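Local coordinates for protein UDP-galactopyranose mutase (Deinococcus radiodurans, PDB 3HDQ) that probably interconverts UDP-galactopyranose and UDP-galactofuranose, holding FAD as its cofactor and UDP-galactose in the same cleft, at residues P84-T89 with K310-Q315; D127-L132 with E143-S148; D242-A247 with V261-D266. All coordinates share one frame; numbering follows the deposited sequence.

Contact 1. Residues P84-T89 with K310-Q315. With FAD (flavin-adenine dinucleotide), chain L.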
loop_
_atom_site.group_PDB
_atom_site.type_symbol
_atom_site.label_atom_id
_atom_site.label_comp_id
_atom_site.label_asym_id
_atom_site.label_seq_id
_atom_site.Cartn_x
_atom_site.Cartn_y
_atom_site.Cartn_z
ATOM N N PRO A 84 0.478 18.167 2.845
ATOM C CA PRO A 84 -0.694 17.951 3.699
ATOM C C PRO A 84 -1.987 18.023 2.892
ATOM O O PRO A 84 -2.205 18.997 2.170
ATOM C CB PRO A 84 -0.632 19.131 4.665
ATOM C CG PRO A 84 0.084 20.210 3.898
ATOM C CD PRO A 84 1.079 19.501 3.034
ATOM N N HIS A 85 -2.827 17.000 3.003
ATOM C CA HIS A 85 -4.165 17.036 2.409
ATOM C C HIS A 85 -5.270 17.000 3.470
ATOM O O HIS A 85 -5.492 15.974 4.113
ATOM C CB HIS A 85 -4.327 15.896 1.410
ATOM C CG HIS A 85 -3.578 16.124 0.135
ATOM N ND1 HIS A 85 -2.215 16.326 0.102
ATOM C CD2 HIS A 85 -4.004 16.211 -1.147
ATOM C CE1 HIS A 85 -1.833 16.526 -1.146
ATOM N NE2 HIS A 85 -2.899 16.458 -1.922
ATOM N N ILE A 86 -5.939 18.135 3.661
ATOM C CA ILE A 86 -6.998 18.242 4.652
ATOM C C ILE A 86 -8.363 18.251 3.943
ATOM O O ILE A 86 -8.652 19.148 3.144
ATOM C CB ILE A 86 -6.839 19.518 5.542
ATOM C CG1 ILE A 86 -5.540 19.493 6.358
ATOM C CG2 ILE A 86 -8.002 19.645 6.506
ATOM C CD1 ILE A 86 -4.296 19.829 5.583
ATOM N N PHE A 87 -9.203 17.256 4.217
ATOM C CA PHE A 87 -10.480 17.199 3.523
ATOM C C PHE A 87 -11.513 18.156 4.109
ATOM O O PHE A 87 -11.709 18.212 5.322
ATOM C CB PHE A 87 -11.075 15.787 3.455
ATOM C CG PHE A 87 -12.353 15.738 2.662
ATOM C CD1 PHE A 87 -12.318 15.679 1.277
ATOM C CD2 PHE A 87 -13.588 15.820 3.294
ATOM C CE1 PHE A 87 -13.499 15.675 0.536
ATOM C CE2 PHE A 87 -14.765 15.807 2.564
ATOM C CZ PHE A 87 -14.722 15.738 1.180
ATOM N N HIS A 88 -12.168 18.918 3.239
ATOM C CA HIS A 88 -13.194 19.852 3.684
ATOM C C HIS A 88 -14.209 20.091 2.587
ATOM O O HIS A 88 -13.854 20.211 1.425
ATOM C CB HIS A 88 -12.578 21.184 4.130
ATOM C CG HIS A 88 -11.825 21.893 3.050
ATOM N ND1 HIS A 88 -12.398 22.871 2.264
ATOM C CD2 HIS A 88 -10.550 21.760 2.615
ATOM C CE1 HIS A 88 -11.506 23.311 1.394
ATOM N NE2 HIS A 88 -10.377 22.650 1.583
ATOM N N THR A 89 -15.478 20.171 2.946
ATOM C CA THR A 89 -16.463 20.517 1.938
ATOM C C THR A 89 -17.702 21.182 2.522
ATOM O O THR A 89 -17.989 21.050 3.719
ATOM C CB THR A 89 -16.882 19.287 1.105
ATOM O OG1 THR A 89 -17.670 19.709 -0.018
ATOM C CG2 THR A 89 -17.676 18.311 1.960
ATOM N N LYS A 310 0.637 14.227 12.539
ATOM C CA LYS A 310 -0.131 13.711 13.672
ATOM C C LYS A 310 -1.263 14.663 14.074
ATOM O O LYS A 310 -2.299 14.217 14.568
ATOM C CB LYS A 310 0.768 13.386 14.866
ATOM C CG LYS A 310 1.581 12.102 14.712
ATOM C CD LYS A 310 2.752 12.066 15.705
ATOM C CE LYS A 310 2.296 11.804 17.136
ATOM N NZ LYS A 310 3.440 11.869 18.094
ATOM N N HIS A 311 -1.082 15.964 13.842
ATOM C CA HIS A 311 -2.163 16.913 14.104
ATOM C C HIS A 311 -3.336 16.576 13.187
ATOM O O HIS A 311 -4.499 16.684 13.571
ATOM C CB HIS A 311 -1.729 18.363 13.826
ATOM C CG HIS A 311 -0.804 18.948 14.850
ATOM N ND1 HIS A 311 -1.252 19.513 16.026
ATOM C CD2 HIS A 311 0.543 19.094 14.854
ATOM C CE1 HIS A 311 -0.221 19.966 16.717
ATOM N NE2 HIS A 311 0.880 19.719 16.030
ATOM N N ILE A 312 -3.011 16.184 11.959
ATOM C CA ILE A 312 -4.018 16.002 10.922
ATOM C C ILE A 312 -4.663 14.616 10.981
ATOM O O ILE A 312 -5.872 14.480 10.818
ATOM C CB ILE A 312 -3.420 16.266 9.522
ATOM C CG1 ILE A 312 -2.847 17.691 9.450
ATOM C CG2 ILE A 312 -4.472 16.054 8.459
ATOM C CD1 ILE A 312 -1.651 17.869 8.470
ATOM N N THR A 313 -3.856 13.594 11.242
ATOM C CA THR A 313 -4.352 12.221 11.284
ATOM C C THR A 313 -4.905 11.824 12.650
ATOM O O THR A 313 -5.686 10.889 12.760
ATOM C CB THR A 313 -3.234 11.216 10.941
ATOM O OG1 THR A 313 -2.229 11.265 11.962
ATOM C CG2 THR A 313 -2.603 11.558 9.593
ATOM N N GLY A 314 -4.490 12.529 13.691
ATOM C CA GLY A 314 -4.817 12.105 15.040
ATOM C C GLY A 314 -4.043 10.867 15.493
ATOM O O GLY A 314 -4.291 10.354 16.569
ATOM N N GLN A 315 -3.111 10.372 14.678
ATOM C CA GLN A 315 -2.318 9.205 15.069
ATOM C C GLN A 315 -1.577 9.415 16.390
ATOM O O GLN A 315 -1.043 10.492 16.646
ATOM C CB GLN A 315 -1.297 8.833 13.984
ATOM C CG GLN A 315 -0.532 7.544 14.270
ATOM C CD GLN A 315 0.574 7.263 13.268
ATOM O OE1 GLN A 315 0.944 8.125 12.461
ATOM N NE2 GLN A 315 1.113 6.044 13.315
HETATM P PA FAD L . -4.185 14.109 -9.307
HETATM O O1A FAD L . -4.098 13.748 -7.944
HETATM O O2A FAD L . -3.087 14.917 -9.645
HETATM O O5B FAD L . -4.148 12.787 -10.110
HETATM C C5B FAD L . -3.961 12.698 -11.472
HETATM C C4B FAD L . -3.191 11.444 -11.727
HETATM O O4B FAD L . -2.979 11.284 -13.083
HETATM C C3B FAD L . -1.822 11.565 -11.102
HETATM O O3B FAD L . -1.605 10.638 -10.092
HETATM C C2B FAD L . -0.878 11.326 -12.232
HETATM O O2B FAD L . 0.138 10.497 -11.816
HETATM C C1B FAD L . -1.751 10.692 -13.275
HETATM N N9A FAD L . -1.205 10.876 -14.615
HETATM C C8A FAD L . -0.870 12.013 -15.236
HETATM N N7A FAD L . -0.404 11.748 -16.430
HETATM C C5A FAD L . -0.426 10.436 -16.604
HETATM C C6A FAD L . -0.060 9.607 -17.640
HETATM N N6A FAD L . 0.265 10.091 -18.789
HETATM N N1A FAD L . -0.198 8.270 -17.526
HETATM C C2A FAD L . -0.682 7.738 -16.385
HETATM N N3A FAD L . -1.041 8.552 -15.371
HETATM C C4A FAD L . -0.909 9.873 -15.463
HETATM N N1 FAD L . -7.063 19.682 -1.521
HETATM C C2 FAD L . -7.886 19.805 -0.474
HETATM O O2 FAD L . -9.069 19.696 -0.596
HETATM N N3 FAD L . -7.351 20.048 0.726
HETATM C C4 FAD L . -6.009 20.161 0.873
HETATM O O4 FAD L . -5.521 20.375 1.931
HETATM C C4X FAD L . -5.203 20.047 -0.199
HETATM N N5 FAD L . -3.870 20.179 -0.042
HETATM C C5X FAD L . -3.062 20.061 -1.114
HETATM C C6 FAD L . -1.704 20.184 -0.942
HETATM C C7 FAD L . -0.875 20.064 -2.021
HETATM C C7M FAD L . 0.583 20.200 -1.854
HETATM C C8 FAD L . -1.390 19.809 -3.259
HETATM C C8M FAD L . -0.446 19.697 -4.397
HETATM C C9 FAD L . -2.753 19.678 -3.427
HETATM C C9A FAD L . -3.602 19.810 -2.357
HETATM N N10 FAD L . -4.952 19.675 -2.501
HETATM C C10 FAD L . -5.737 19.804 -1.412
HETATM C "C1'" FAD L . -5.585 19.521 -3.835
HETATM C "C2'" FAD L . -5.726 18.082 -4.274
HETATM O "O2'" FAD L . -4.440 17.583 -4.369
HETATM C "C3'" FAD L . -6.396 17.930 -5.636
HETATM O "O3'" FAD L . -7.689 18.342 -5.686
HETATM C "C4'" FAD L . -6.623 16.496 -5.946
HETATM O "O4'" FAD L . -5.603 15.822 -5.274
HETATM C "C5'" FAD L . -6.582 16.332 -7.436
HETATM O "O5'" FAD L . -7.187 15.193 -7.923
HETATM P P FAD L . -6.963 14.809 -9.409
HETATM O O1P FAD L . -7.455 13.507 -9.630
HETATM O O2P FAD L . -7.700 15.729 -10.188
HETATM O O3P FAD L . -5.440 14.941 -9.722
#
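The backbone of Ile86 grips the flavin at two points. Ile86 N points its hydrogen almost straight at FAD O4 (2.9 Å, 171°), while FAD N3 donates to Ile86 O at 2.9 Å along a more bent path of 142°. The His85 ring lies against one face of the flavin, with FAD C5X 3.7 Å above the plane of the imidazole, over its centre, and His85 NE2 meets the ribityl hydroxyl FAD O2' at 3.1 Å. His85 ND1 is hydrogen-bonded to Gly83 O, so both ring nitrogens have a partner and the ring's rotation is fixed. With an alanine here, that flavin face would probably lose its cover and O2' its imidazole partner. Away from the cofactor, Ile312 of helix 309-313 reaches in with two methyls. Its CD1 comes to 4.1 Å from Pro84 CB; its CG2, anti to the backbone N, faces Ile86 CG1 at 4.2 Å, the two isoleucine side chains crossing at about a right angle. Pro84 and Ile86 also touch the bound UDP-galactose. Within 84-89, the polar grip on the flavin thus comes from the Ile86 main chain and the His85 imidazole, whereas the helix meets the same loop through apolar contacts alone.

Contact 2. Residues D127-L132 with E143-S148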
loop_
_atom_site.group_PDB
_atom_site.type_symbol
_atom_site.label_atom_id
_atom_site.label_comp_id
_atom_site.label_asym_id
_atom_site.label_seq_id
_atom_site.Cartn_x
_atom_site.Cartn_y
_atom_site.Cartn_z
ATOM N N ASP A 127 -7.908 38.638 16.165
ATOM C CA ASP A 127 -6.769 38.337 17.034
ATOM C C ASP A 127 -5.459 38.590 16.305
ATOM O O ASP A 127 -4.485 39.051 16.908
ATOM C CB ASP A 127 -6.811 36.878 17.536
ATOM C CG ASP A 127 -8.048 36.579 18.374
ATOM O OD1 ASP A 127 -8.380 37.385 19.262
ATOM O OD2 ASP A 127 -8.685 35.528 18.155
ATOM N N THR A 128 -5.427 38.277 15.011
ATOM C CA THR A 128 -4.228 38.529 14.208
ATOM C C THR A 128 -3.833 40.009 14.243
ATOM O O THR A 128 -2.669 40.354 14.457
ATOM C CB THR A 128 -4.415 38.128 12.730
ATOM O OG1 THR A 128 -4.830 36.758 12.646
ATOM C CG2 THR A 128 -3.114 38.304 11.982
ATOM N N VAL A 129 -4.808 40.876 14.010
ATOM C CA VAL A 129 -4.566 42.315 14.022
ATOM C C VAL A 129 -4.185 42.816 15.430
ATOM O O VAL A 129 -3.170 43.491 15.602
ATOM C CB VAL A 129 -5.790 43.081 13.486
ATOM C CG1 VAL A 129 -5.576 44.590 13.593
ATOM C CG2 VAL A 129 -6.073 42.661 12.042
ATOM N N ASN A 130 -4.992 42.481 16.432
ATOM C CA ASN A 130 -4.671 42.875 17.789
ATOM C C ASN A 130 -3.264 42.435 18.193
ATOM O O ASN A 130 -2.491 43.223 18.711
ATOM C CB ASN A 130 -5.733 42.360 18.769
ATOM C CG ASN A 130 -7.026 43.180 18.711
ATOM O OD1 ASN A 130 -7.026 44.324 18.249
ATOM N ND2 ASN A 130 -8.127 42.598 19.180
ATOM N N ARG A 131 -2.916 41.185 17.921
ATOM C CA ARG A 131 -1.638 40.674 18.374
ATOM C C ARG A 131 -0.470 41.296 17.626
ATOM O O ARG A 131 0.599 41.523 18.209
ATOM C CB ARG A 131 -1.598 39.136 18.317
ATOM C CG ARG A 131 -2.522 38.453 19.338
ATOM C CD ARG A 131 -2.451 36.930 19.250
ATOM N NE ARG A 131 -1.082 36.466 19.468
ATOM C CZ ARG A 131 -0.600 35.290 19.072
ATOM N NH1 ARG A 131 -1.372 34.414 18.424
ATOM N NH2 ARG A 131 0.668 34.990 19.326
ATOM N N LEU A 132 -0.672 41.582 16.342
ATOM C CA LEU A 132 0.404 42.101 15.507
ATOM C C LEU A 132 0.782 43.528 15.897
ATOM O O LEU A 132 1.966 43.851 15.998
ATOM C CB LEU A 132 0.030 42.045 14.016
ATOM C CG LEU A 132 1.142 42.496 13.052
ATOM C CD1 LEU A 132 2.304 41.518 13.080
ATOM C CD2 LEU A 132 0.631 42.657 11.630
ATOM N N GLU A 143 -13.387 46.160 11.576
ATOM C CA GLU A 143 -13.963 46.448 10.270
ATOM C C GLU A 143 -13.670 47.888 9.867
ATOM O O GLU A 143 -13.246 48.171 8.738
ATOM C CB GLU A 143 -15.466 46.216 10.281
ATOM C CG GLU A 143 -16.083 46.330 8.910
ATOM C CD GLU A 143 -17.187 45.324 8.701
ATOM O OE1 GLU A 143 -18.191 45.385 9.442
ATOM O OE2 GLU A 143 -17.046 44.466 7.801
ATOM N N GLU A 144 -13.888 48.800 10.804
ATOM C CA GLU A 144 -13.637 50.210 10.545
ATOM C C GLU A 144 -12.144 50.410 10.300
ATOM O O GLU A 144 -11.739 51.124 9.381
ATOM C CB GLU A 144 -14.149 51.051 11.714
ATOM C CG GLU A 144 -15.439 50.481 12.316
ATOM C CD GLU A 144 -16.107 51.407 13.321
ATOM O OE1 GLU A 144 -16.712 52.419 12.892
ATOM O OE2 GLU A 144 -16.046 51.108 14.539
ATOM N N PHE A 145 -11.330 49.751 11.116
ATOM C CA PHE A 145 -9.889 49.757 10.923
ATOM C C PHE A 145 -9.507 49.309 9.512
ATOM O O PHE A 145 -8.748 49.997 8.835
ATOM C CB PHE A 145 -9.195 48.868 11.959
ATOM C CG PHE A 145 -7.716 48.731 11.739
ATOM C CD1 PHE A 145 -6.849 49.712 12.179
ATOM C CD2 PHE A 145 -7.198 47.631 11.074
ATOM C CE1 PHE A 145 -5.493 49.599 11.977
ATOM C CE2 PHE A 145 -5.841 47.510 10.864
ATOM C CZ PHE A 145 -4.982 48.493 11.321
ATOM N N PHE A 146 -10.024 48.159 9.077
ATOM C CA PHE A 146 -9.746 47.656 7.719
ATOM C C PHE A 146 -10.153 48.690 6.658
ATOM O O PHE A 146 -9.392 48.983 5.730
ATOM C CB PHE A 146 -10.468 46.326 7.449
ATOM C CG PHE A 146 -9.795 45.118 8.058
ATOM C CD1 PHE A 146 -8.418 45.092 8.256
ATOM C CD2 PHE A 146 -10.538 43.994 8.403
ATOM C CE1 PHE A 146 -7.801 43.977 8.807
ATOM C CE2 PHE A 146 -9.922 42.866 8.947
ATOM C CZ PHE A 146 -8.554 42.866 9.153
ATOM N N ALA A 147 -11.359 49.230 6.812
ATOM C CA ALA A 147 -11.862 50.292 5.948
ATOM C C ALA A 147 -10.870 51.448 5.829
ATOM O O ALA A 147 -10.678 52.007 4.750
ATOM C CB ALA A 147 -13.209 50.797 6.468
ATOM N N SER A 148 -10.222 51.782 6.942
ATOM C CA SER A 148 -9.332 52.940 6.999
ATOM C C SER A 148 -7.952 52.728 6.358
ATOM O O SER A 148 -7.237 53.698 6.109
ATOM C CB SER A 148 -9.154 53.401 8.450
ATOM O OG SER A 148 -8.053 52.749 9.075
#
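Two successive helices come together at Val129 and Phe145, whose CA atoms are 9.7 Å apart, a separation bridged by side chains alone. Val129 is the single residue of 127-132 that reaches across, and it spends one methyl on each of two neighbouring phenylalanines. With CG1 anti to the backbone N (chi1 176°), the two methyls fork toward 143-148: CG1 stands 4.0 Å from Phe145 CE2, and CG2 stands 3.8 Å from Phe146 CZ and 3.9 Å from Phe146 CE1. Both rings are met obliquely. They arrive by different routes, since the bond from CA to CB in Phe145 points toward 127-132 while Phe146 leaves its helix to one flank and brings only the far end of its ring back. The ring of Phe146 continues inward to Val167 and Leu171 of helix 159-184, and Phe145 and Val129 border the connecting loop through Leu137 and Leu135 respectively. One turn further along, Ser148 OG donates to Phe145 O at 2.8 Å, tilted 15° from the carbonyl plane, which gives this hydroxyl a partner within its own helix. The contact is a small apolar one between consecutive helices joined by a short loop, laid against the long helix 159-184, which carries the substrate-binding Phe175, Phe176 and Tyr179; this is consistent with the helical domain of prokaryotic UDP-galactopyranose mutases.

Contact 3. Residues D242-A247 with V261-D266. With FAD (flavin-adenine dinucleotide), chain L.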
loop_
_atom_site.group_PDB
_atom_site.type_symbol
_atom_site.label_atom_id
_atom_site.label_comp_id
_atom_site.label_asym_id
_atom_site.label_seq_id
_atom_site.Cartn_x
_atom_site.Cartn_y
_atom_site.Cartn_z
ATOM N N ASP A 242 2.539 4.653 -17.867
ATOM C CA ASP A 242 2.077 5.786 -18.666
ATOM C C ASP A 242 1.067 5.254 -19.669
ATOM O O ASP A 242 1.351 4.268 -20.346
ATOM C CB ASP A 242 3.254 6.426 -19.407
ATOM C CG ASP A 242 2.923 7.813 -19.960
ATOM O OD1 ASP A 242 2.020 7.930 -20.817
ATOM O OD2 ASP A 242 3.579 8.786 -19.534
ATOM N N TYR A 243 -0.103 5.884 -19.776
ATOM C CA TYR A 243 -1.126 5.373 -20.691
ATOM C C TYR A 243 -0.549 5.195 -22.086
ATOM O O TYR A 243 -0.937 4.286 -22.824
ATOM C CB TYR A 243 -2.374 6.261 -20.738
ATOM C CG TYR A 243 -2.213 7.531 -21.551
ATOM C CD1 TYR A 243 -2.742 7.638 -22.829
ATOM C CD2 TYR A 243 -1.539 8.625 -21.028
ATOM C CE1 TYR A 243 -2.591 8.813 -23.574
ATOM C CE2 TYR A 243 -1.385 9.795 -21.751
ATOM C CZ TYR A 243 -1.909 9.885 -23.025
ATOM O OH TYR A 243 -1.745 11.055 -23.733
ATOM N N ARG A 244 0.398 6.049 -22.438
ATOM C CA ARG A 244 1.002 5.973 -23.757
ATOM C C ARG A 244 1.773 4.675 -24.010
ATOM O O ARG A 244 1.860 4.223 -25.143
ATOM C CB ARG A 244 1.862 7.205 -24.020
ATOM C CG ARG A 244 1.023 8.477 -24.080
ATOM C CD ARG A 244 1.872 9.706 -24.345
ATOM N NE ARG A 244 2.726 10.048 -23.210
ATOM C CZ ARG A 244 2.632 11.177 -22.514
ATOM N NH1 ARG A 244 1.716 12.086 -22.843
ATOM N NH2 ARG A 244 3.460 11.401 -21.497
ATOM N N GLU A 245 2.312 4.057 -22.963
ATOM C CA GLU A 245 2.985 2.770 -23.137
ATOM C C GLU A 245 1.987 1.654 -23.464
ATOM O O GLU A 245 2.386 0.544 -23.797
ATOM C CB GLU A 245 3.798 2.391 -21.899
ATOM C CG GLU A 245 4.800 3.446 -21.446
ATOM C CD GLU A 245 5.466 3.077 -20.132
ATOM O OE1 GLU A 245 5.065 3.613 -19.078
ATOM O OE2 GLU A 245 6.372 2.224 -20.149
ATOM N N ILE A 246 0.695 1.975 -23.420
ATOM C CA ILE A 246 -0.350 0.955 -23.438
ATOM C C ILE A 246 -1.424 1.187 -24.507
ATOM O O ILE A 246 -2.026 0.239 -25.015
ATOM C CB ILE A 246 -0.993 0.848 -22.029
ATOM C CG1 ILE A 246 -0.755 -0.539 -21.461
ATOM C CG2 ILE A 246 -2.461 1.280 -22.007
ATOM C CD1 ILE A 246 0.707 -0.857 -21.385
ATOM N N ALA A 247 -1.635 2.452 -24.862
ATOM C CA ALA A 247 -2.750 2.860 -25.723
ATOM C C ALA A 247 -2.725 2.355 -27.175
ATOM O O ALA A 247 -3.742 2.386 -27.854
ATOM C CB ALA A 247 -2.902 4.376 -25.696
ATOM N N VAL A 261 -3.209 18.876 -19.513
ATOM C CA VAL A 261 -3.732 18.934 -20.887
ATOM C C VAL A 261 -2.685 19.174 -21.951
ATOM O O VAL A 261 -2.825 18.680 -23.056
ATOM C CB VAL A 261 -4.787 20.044 -21.123
ATOM C CG1 VAL A 261 -6.147 19.444 -21.466
ATOM C CG2 VAL A 261 -4.826 21.030 -19.972
ATOM N N ASP A 262 -1.671 19.976 -21.652
ATOM C CA ASP A 262 -0.732 20.337 -22.701
ATOM C C ASP A 262 -0.031 19.083 -23.211
ATOM O O ASP A 262 0.109 18.896 -24.416
ATOM C CB ASP A 262 0.254 21.441 -22.273
ATOM C CG ASP A 262 0.988 21.121 -20.971
ATOM O OD1 ASP A 262 0.587 20.174 -20.263
ATOM O OD2 ASP A 262 1.972 21.824 -20.656
ATOM N N ALA A 263 0.356 18.208 -22.287
ATOM C CA ALA A 263 1.070 16.977 -22.620
ATOM C C ALA A 263 0.228 16.041 -23.466
ATOM O O ALA A 263 0.751 15.346 -24.332
ATOM C CB ALA A 263 1.533 16.254 -21.352
ATOM N N PHE A 264 -1.074 16.011 -23.214
ATOM C CA PHE A 264 -1.942 15.127 -23.981
ATOM C C PHE A 264 -1.866 15.488 -25.460
ATOM O O PHE A 264 -1.904 14.619 -26.329
ATOM C CB PHE A 264 -3.378 15.211 -23.483
ATOM C CG PHE A 264 -4.303 14.251 -24.160
ATOM C CD1 PHE A 264 -4.468 12.963 -23.668
ATOM C CD2 PHE A 264 -5.005 14.626 -25.293
ATOM C CE1 PHE A 264 -5.319 12.074 -24.298
ATOM C CE2 PHE A 264 -5.856 13.740 -25.924
ATOM C CZ PHE A 264 -6.011 12.463 -25.425
ATOM N N PHE A 265 -1.746 16.782 -25.735
ATOM C CA PHE A 265 -1.709 17.258 -27.102
ATOM C C PHE A 265 -0.279 17.637 -27.502
ATOM O O PHE A 265 -0.061 18.572 -28.276
ATOM C CB PHE A 265 -2.683 18.429 -27.280
ATOM C CG PHE A 265 -4.135 18.039 -27.126
ATOM C CD1 PHE A 265 -4.856 18.406 -25.996
ATOM C CD2 PHE A 265 -4.779 17.300 -28.113
ATOM C CE1 PHE A 265 -6.187 18.046 -25.855
ATOM C CE2 PHE A 265 -6.119 16.937 -27.979
ATOM C CZ PHE A 265 -6.821 17.312 -26.852
ATOM N N ASP A 266 0.689 16.902 -26.963
ATOM C CA ASP A 266 2.090 17.017 -27.369
ATOM C C ASP A 266 2.629 18.450 -27.336
ATOM O O ASP A 266 3.463 18.820 -28.165
ATOM C CB ASP A 266 2.296 16.423 -28.772
ATOM C CG ASP A 266 2.067 14.911 -28.817
ATOM O OD1 ASP A 266 2.331 14.216 -27.809
ATOM O OD2 ASP A 266 1.632 14.414 -29.879
HETATM P PA FAD L . -4.185 14.109 -9.307
HETATM O O1A FAD L . -4.098 13.748 -7.944
HETATM O O2A FAD L . -3.087 14.917 -9.645
HETATM O O5B FAD L . -4.148 12.787 -10.110
HETATM C C5B FAD L . -3.961 12.698 -11.472
HETATM C C4B FAD L . -3.191 11.444 -11.727
HETATM O O4B FAD L . -2.979 11.284 -13.083
HETATM C C3B FAD L . -1.822 11.565 -11.102
HETATM O O3B FAD L . -1.605 10.638 -10.092
HETATM C C2B FAD L . -0.878 11.326 -12.232
HETATM O O2B FAD L . 0.138 10.497 -11.816
HETATM C C1B FAD L . -1.751 10.692 -13.275
HETATM N N9A FAD L . -1.205 10.876 -14.615
HETATM C C8A FAD L . -0.870 12.013 -15.236
HETATM N N7A FAD L . -0.404 11.748 -16.430
HETATM C C5A FAD L . -0.426 10.436 -16.604
HETATM C C6A FAD L . -0.060 9.607 -17.640
HETATM N N6A FAD L . 0.265 10.091 -18.789
HETATM N N1A FAD L . -0.198 8.270 -17.526
HETATM C C2A FAD L . -0.682 7.738 -16.385
HETATM N N3A FAD L . -1.041 8.552 -15.371
HETATM C C4A FAD L . -0.909 9.873 -15.463
HETATM N N1 FAD L . -7.063 19.682 -1.521
HETATM C C2 FAD L . -7.886 19.805 -0.474
HETATM O O2 FAD L . -9.069 19.696 -0.596
HETATM N N3 FAD L . -7.351 20.048 0.726
HETATM C C4 FAD L . -6.009 20.161 0.873
HETATM O O4 FAD L . -5.521 20.375 1.931
HETATM C C4X FAD L . -5.203 20.047 -0.199
HETATM N N5 FAD L . -3.870 20.179 -0.042
HETATM C C5X FAD L . -3.062 20.061 -1.114
HETATM C C6 FAD L . -1.704 20.184 -0.942
HETATM C C7 FAD L . -0.875 20.064 -2.021
HETATM C C7M FAD L . 0.583 20.200 -1.854
HETATM C C8 FAD L . -1.390 19.809 -3.259
HETATM C C8M FAD L . -0.446 19.697 -4.397
HETATM C C9 FAD L . -2.753 19.678 -3.427
HETATM C C9A FAD L . -3.602 19.810 -2.357
HETATM N N10 FAD L . -4.952 19.675 -2.501
HETATM C C10 FAD L . -5.737 19.804 -1.412
HETATM C "C1'" FAD L . -5.585 19.521 -3.835
HETATM C "C2'" FAD L . -5.726 18.082 -4.274
HETATM O "O2'" FAD L . -4.440 17.583 -4.369
HETATM C "C3'" FAD L . -6.396 17.930 -5.636
HETATM O "O3'" FAD L . -7.689 18.342 -5.686
HETATM C "C4'" FAD L . -6.623 16.496 -5.946
HETATM O "O4'" FAD L . -5.603 15.822 -5.274
HETATM C "C5'" FAD L . -6.582 16.332 -7.436
HETATM O "O5'" FAD L . -7.187 15.193 -7.923
HETATM P P FAD L . -6.963 14.809 -9.409
HETATM O O1P FAD L . -7.455 13.507 -9.630
HETATM O O2P FAD L . -7.700 15.729 -10.188
HETATM O O3P FAD L . -5.440 14.941 -9.722
#
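The adenine end of the FAD pocket is lined here by Tyr243, whose hydroxyl end meets Phe264. Tyr243 donates its backbone N-H to FAD N1A (3.3 Å, 161°), and the edge of its ring faces the adenine amino group, with Tyr243 CD2 3.2 Å from FAD N6A. N6A in turn makes a weak bond to Asp242 OD1 at 3.4 Å. That same oxygen closes an Asx turn, accepting Arg244 N at 3.0 Å on its anti lone pair; Arg244 NE forms a salt bridge with it at 3.3 Å, through charge alone. Asp242 OD2 pairs with Arg60, another FAD-binding residue. With CG set between its backbone N and carbonyl carbon (chi1 77°), Tyr243 extends its hydroxyl to Phe264, and the two side chains meet at about a right angle: Tyr243 OH is 3.3 Å from Phe264 CD1. Phe264 also packs edge-to-face with Phe361. Arg244 lays its CG 3.4 Å above the rim of the Tyr243 ring and passes its guanidinium by Ala263 O, where NH1 remains 3.7 Å off. In this contact the adenine is met by one main-chain N-H and, weakly, by one carboxylate, likely to be kept ionised by its two arginine neighbours.

From the N terminus, the chain passes the FAD-binding Rossmann-type start and reaches 84-89, where contact 1 opens; it closes only at 310-315, after 220 intervening residues. Contacts 2 and 3 are nested within that span, in series, each closing a short loop, of 10 and 13 residues. Contact 2 pairs neighbouring helices of the helical part, contact 3 joins two segments beyond the C-terminal ends of two strands of the parallel sheet, and contact 1 ties the flavin loop to the helix following strand 305-308 of the mixed sheet. Contacts 1 and 3 touch opposite ends of one FAD, their centres about 33 Å apart; the centres of contacts 2 and 3 are about 50 Å apart.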